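Local coordinates for protein CDA peptide synthetase I (Streptomyces coelicolor, PDB 5DU9) that forms a condensation domain of a non-ribosomal peptide synthetase, with a fold of the CoA-dependent acyltransferase superfamily, at residues E251-A259 and G399-V407. The protein carries 1 engineered substitution. Sequence-based numbering, arbitrary orientation.
Sequences ERTEVLGRA and GTPESGLRV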
loop_
_atom_site.group_PDB
_atom_site.type_symbol
_atom_site.label_atom_id
_atom_site.label_comp_id
_atom_site.label_asym_id
_atom_site.label_seq_id
_atom_site.Cartn_x
_atom_site.Cartn_y
_atom_site.Cartn_z
ATOM N N GLU A 251 -16.456 -17.569 4.142
ATOM C CA GLU A 251 -17.666 -18.043 3.476
ATOM C C GLU A 251 -17.958 -17.229 2.213
ATOM O O GLU A 251 -18.541 -17.746 1.256
ATOM C CB GLU A 251 -18.863 -17.983 4.433
ATOM C CG GLU A 251 -20.178 -18.491 3.843
ATOM C CD GLU A 251 -20.149 -19.974 3.505
ATOM O OE1 GLU A 251 -19.289 -20.698 4.047
ATOM O OE2 GLU A 251 -20.991 -20.416 2.695
ATOM N N ARG A 252 -17.544 -15.963 2.210
ATOM C CA ARG A 252 -17.761 -15.085 1.063
ATOM C C ARG A 252 -16.568 -15.064 0.102
ATOM O O ARG A 252 -16.753 -14.868 -1.097
ATOM C CB ARG A 252 -18.065 -13.656 1.528
ATOM C CG ARG A 252 -19.415 -13.491 2.236
ATOM C CD ARG A 252 -19.831 -12.025 2.344
ATOM N NE ARG A 252 -20.217 -11.457 1.054
ATOM C CZ ARG A 252 -20.521 -10.177 0.855
ATOM N NH1 ARG A 252 -20.487 -9.314 1.863
ATOM N NH2 ARG A 252 -20.863 -9.756 -0.355
ATOM N N THR A 253 -15.357 -15.280 0.619
ATOM C CA THR A 253 -14.136 -15.063 -0.166
ATOM C C THR A 253 -13.528 -16.336 -0.764
ATOM O O THR A 253 -12.743 -16.261 -1.709
ATOM C CB THR A 253 -13.041 -14.364 0.682
ATOM O OG1 THR A 253 -12.636 -15.205 1.767
ATOM C CG2 THR A 253 -13.556 -13.047 1.243
ATOM N N GLU A 254 -13.882 -17.496 -0.223
ATOM C CA GLU A 254 -13.343 -18.758 -0.731
ATOM C C GLU A 254 -13.585 -18.937 -2.228
ATOM O O GLU A 254 -12.776 -19.556 -2.921
ATOM C CB GLU A 254 -13.950 -19.940 0.032
ATOM C CG GLU A 254 -13.290 -20.199 1.378
ATOM C CD GLU A 254 -14.077 -21.164 2.252
ATOM O OE1 GLU A 254 -15.149 -21.646 1.818
ATOM O OE2 GLU A 254 -13.617 -21.442 3.381
ATOM N N VAL A 255 -14.693 -18.392 -2.726
ATOM C CA VAL A 255 -15.033 -18.530 -4.138
ATOM C C VAL A 255 -13.949 -17.931 -5.043
ATOM O O VAL A 255 -13.751 -18.394 -6.164
ATOM C CB VAL A 255 -16.403 -17.877 -4.448
ATOM C CG1 VAL A 255 -16.346 -16.369 -4.253
ATOM C CG2 VAL A 255 -16.867 -18.231 -5.857
ATOM N N LEU A 256 -13.237 -16.918 -4.550
ATOM C CA LEU A 256 -12.145 -16.319 -5.312
ATOM C C LEU A 256 -11.017 -17.323 -5.517
ATOM O O LEU A 256 -10.393 -17.366 -6.579
ATOM C CB LEU A 256 -11.610 -15.073 -4.604
ATOM C CG LEU A 256 -12.554 -13.875 -4.532
ATOM C CD1 LEU A 256 -11.953 -12.800 -3.645
ATOM C CD2 LEU A 256 -12.838 -13.324 -5.920
ATOM N N GLY A 257 -10.763 -18.128 -4.492
ATOM C CA GLY A 257 -9.776 -19.188 -4.580
ATOM C C GLY A 257 -10.184 -20.265 -5.569
ATOM O O GLY A 257 -9.346 -20.799 -6.287
ATOM N N ARG A 258 -11.474 -20.584 -5.607
ATOM C CA ARG A 258 -11.971 -21.590 -6.535
ATOM C C ARG A 258 -11.883 -21.082 -7.970
ATOM O O ARG A 258 -11.571 -21.848 -8.887
ATOM C CB ARG A 258 -13.407 -21.986 -6.183
ATOM C CG ARG A 258 -13.510 -22.754 -4.875
ATOM C CD ARG A 258 -14.851 -23.460 -4.726
ATOM N NE ARG A 258 -15.980 -22.533 -4.662
ATOM C CZ ARG A 258 -16.423 -21.955 -3.547
ATOM N NH1 ARG A 258 -15.823 -22.180 -2.383
ATOM N NH2 ARG A 258 -17.466 -21.138 -3.598
ATOM N N ALA A 259 -12.136 -19.790 -8.170
ATOM C CA ALA A 259 -12.005 -19.212 -9.505
ATOM C C ALA A 259 -10.546 -19.225 -9.941
ATOM O O ALA A 259 -10.240 -19.470 -11.101
ATOM C CB ALA A 259 -12.557 -17.794 -9.535
ATOM N N GLY A 399 -5.589 -9.889 3.219
ATOM C CA GLY A 399 -6.085 -11.214 3.528
ATOM C C GLY A 399 -5.922 -12.140 2.340
ATOM O O GLY A 399 -5.196 -11.831 1.397
ATOM N N THR A 400 -6.605 -13.279 2.397
ATOM C CA THR A 400 -6.570 -14.273 1.331
ATOM C C THR A 400 -7.964 -14.863 1.152
ATOM O O THR A 400 -8.817 -14.717 2.027
ATOM C CB THR A 400 -5.587 -15.417 1.634
ATOM O OG1 THR A 400 -6.026 -16.125 2.798
ATOM C CG2 THR A 400 -4.180 -14.887 1.863
ATOM N N PRO A 401 -8.205 -15.543 0.021
ATOM C CA PRO A 401 -9.513 -16.182 -0.148
ATOM C C PRO A 401 -9.847 -17.150 0.992
ATOM O O PRO A 401 -11.000 -17.218 1.421
ATOM C CB PRO A 401 -9.362 -16.918 -1.480
ATOM C CG PRO A 401 -8.402 -16.046 -2.260
ATOM C CD PRO A 401 -7.410 -15.572 -1.221
ATOM N N GLU A 402 -8.839 -17.858 1.494
ATOM C CA GLU A 402 -9.053 -18.876 2.518
ATOM C C GLU A 402 -9.247 -18.290 3.915
ATOM O O GLU A 402 -9.979 -18.857 4.723
ATOM C CB GLU A 402 -7.876 -19.856 2.542
ATOM C CG GLU A 402 -7.705 -20.664 1.258
ATOM C CD GLU A 402 -7.093 -19.866 0.110
ATOM O OE1 GLU A 402 -6.492 -18.795 0.354
ATOM O OE2 GLU A 402 -7.215 -20.317 -1.046
ATOM N N SER A 403 -8.593 -17.164 4.202
ATOM C CA SER A 403 -8.612 -16.590 5.550
ATOM C C SER A 403 -9.621 -15.452 5.690
ATOM O O SER A 403 -9.908 -15.002 6.805
ATOM C CB SER A 403 -7.217 -16.087 5.932
ATOM O OG SER A 403 -6.837 -14.953 5.164
ATOM N N GLY A 404 -10.158 -14.995 4.563
ATOM C CA GLY A 404 -11.074 -13.868 4.555
ATOM C C GLY A 404 -10.351 -12.598 4.159
ATOM O O GLY A 404 -9.119 -12.545 4.187
ATOM N N LEU A 405 -11.119 -11.573 3.805
ATOM C CA LEU A 405 -10.559 -10.339 3.267
ATOM C C LEU A 405 -11.081 -9.109 3.986
ATOM O O LEU A 405 -12.204 -9.092 4.483
ATOM C CB LEU A 405 -10.885 -10.212 1.778
ATOM C CG LEU A 405 -10.255 -11.244 0.847
ATOM C CD1 LEU A 405 -10.933 -11.219 -0.518
ATOM C CD2 LEU A 405 -8.764 -10.994 0.700
ATOM N N ARG A 406 -10.245 -8.082 4.031
ATOM C CA ARG A 406 -10.710 -6.737 4.317
ATOM C C ARG A 406 -10.573 -5.945 3.032
ATOM O O ARG A 406 -9.491 -5.882 2.452
ATOM C CB ARG A 406 -9.913 -6.092 5.452
ATOM C CG ARG A 406 -10.622 -4.913 6.099
ATOM C CD ARG A 406 -11.140 -5.264 7.487
ATOM N NE ARG A 406 -12.265 -4.420 7.888
ATOM C CZ ARG A 406 -13.247 -4.806 8.698
ATOM N NH1 ARG A 406 -13.263 -6.034 9.205
ATOM N NH2 ARG A 406 -14.226 -3.964 9.001
ATOM N N VAL A 407 -11.684 -5.373 2.578
ATOM C CA VAL A 407 -11.701 -4.573 1.362
ATOM C C VAL A 407 -11.875 -3.114 1.743
ATOM O O VAL A 407 -12.891 -2.738 2.324
ATOM C CB VAL A 407 -12.838 -4.999 0.414
ATOM C CG1 VAL A 407 -12.832 -4.154 -0.856
ATOM C CG2 VAL A 407 -12.726 -6.482 0.080
HETATM O O HOH W 1 -11.465 -21.067 4.769
#
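Thr253, on helix 250-263, reaches the turn between strands 393-398 and 404-411 in a helix-to-hairpin contact, part polar and part apolar. Its OG1 donates a hydrogen bond of 2.6 Å to Pro401 O. The hydroxyl approaches this oxygen from 31° off the carbonyl plane. With chi1 at 64°, OG1 faces the turn and CG2 lies beside the backbone N. That methyl rests against Leu405, with CG2 3.7 Å from Leu405 CD1. The same Leu405 CD1 meets Leu256 CD1 at 3.6 Å, so one branch of Leu405 touches both helix side chains. The Pro401 ring lies against the next helical turn, its CB 3.5 Å from Gly257 N. Gly257 has no side chain, and the ring comes close to the helix backbone there. One water donates to both Glu254 OE2 and Glu402 O and so links the helix to the turn. Within the turn, Ser403 and Gly404 face Thr400 in a classic beta bulge. Segment 251-259 runs almost perpendicular to strand 404-407, at 102°. Strand 404-411 pairs with strands 242-248 and 393-398. Trp267 of helix 267-283 touches Pro401 and Leu405, while helix 418-437 packs on Leu256 through Leu432.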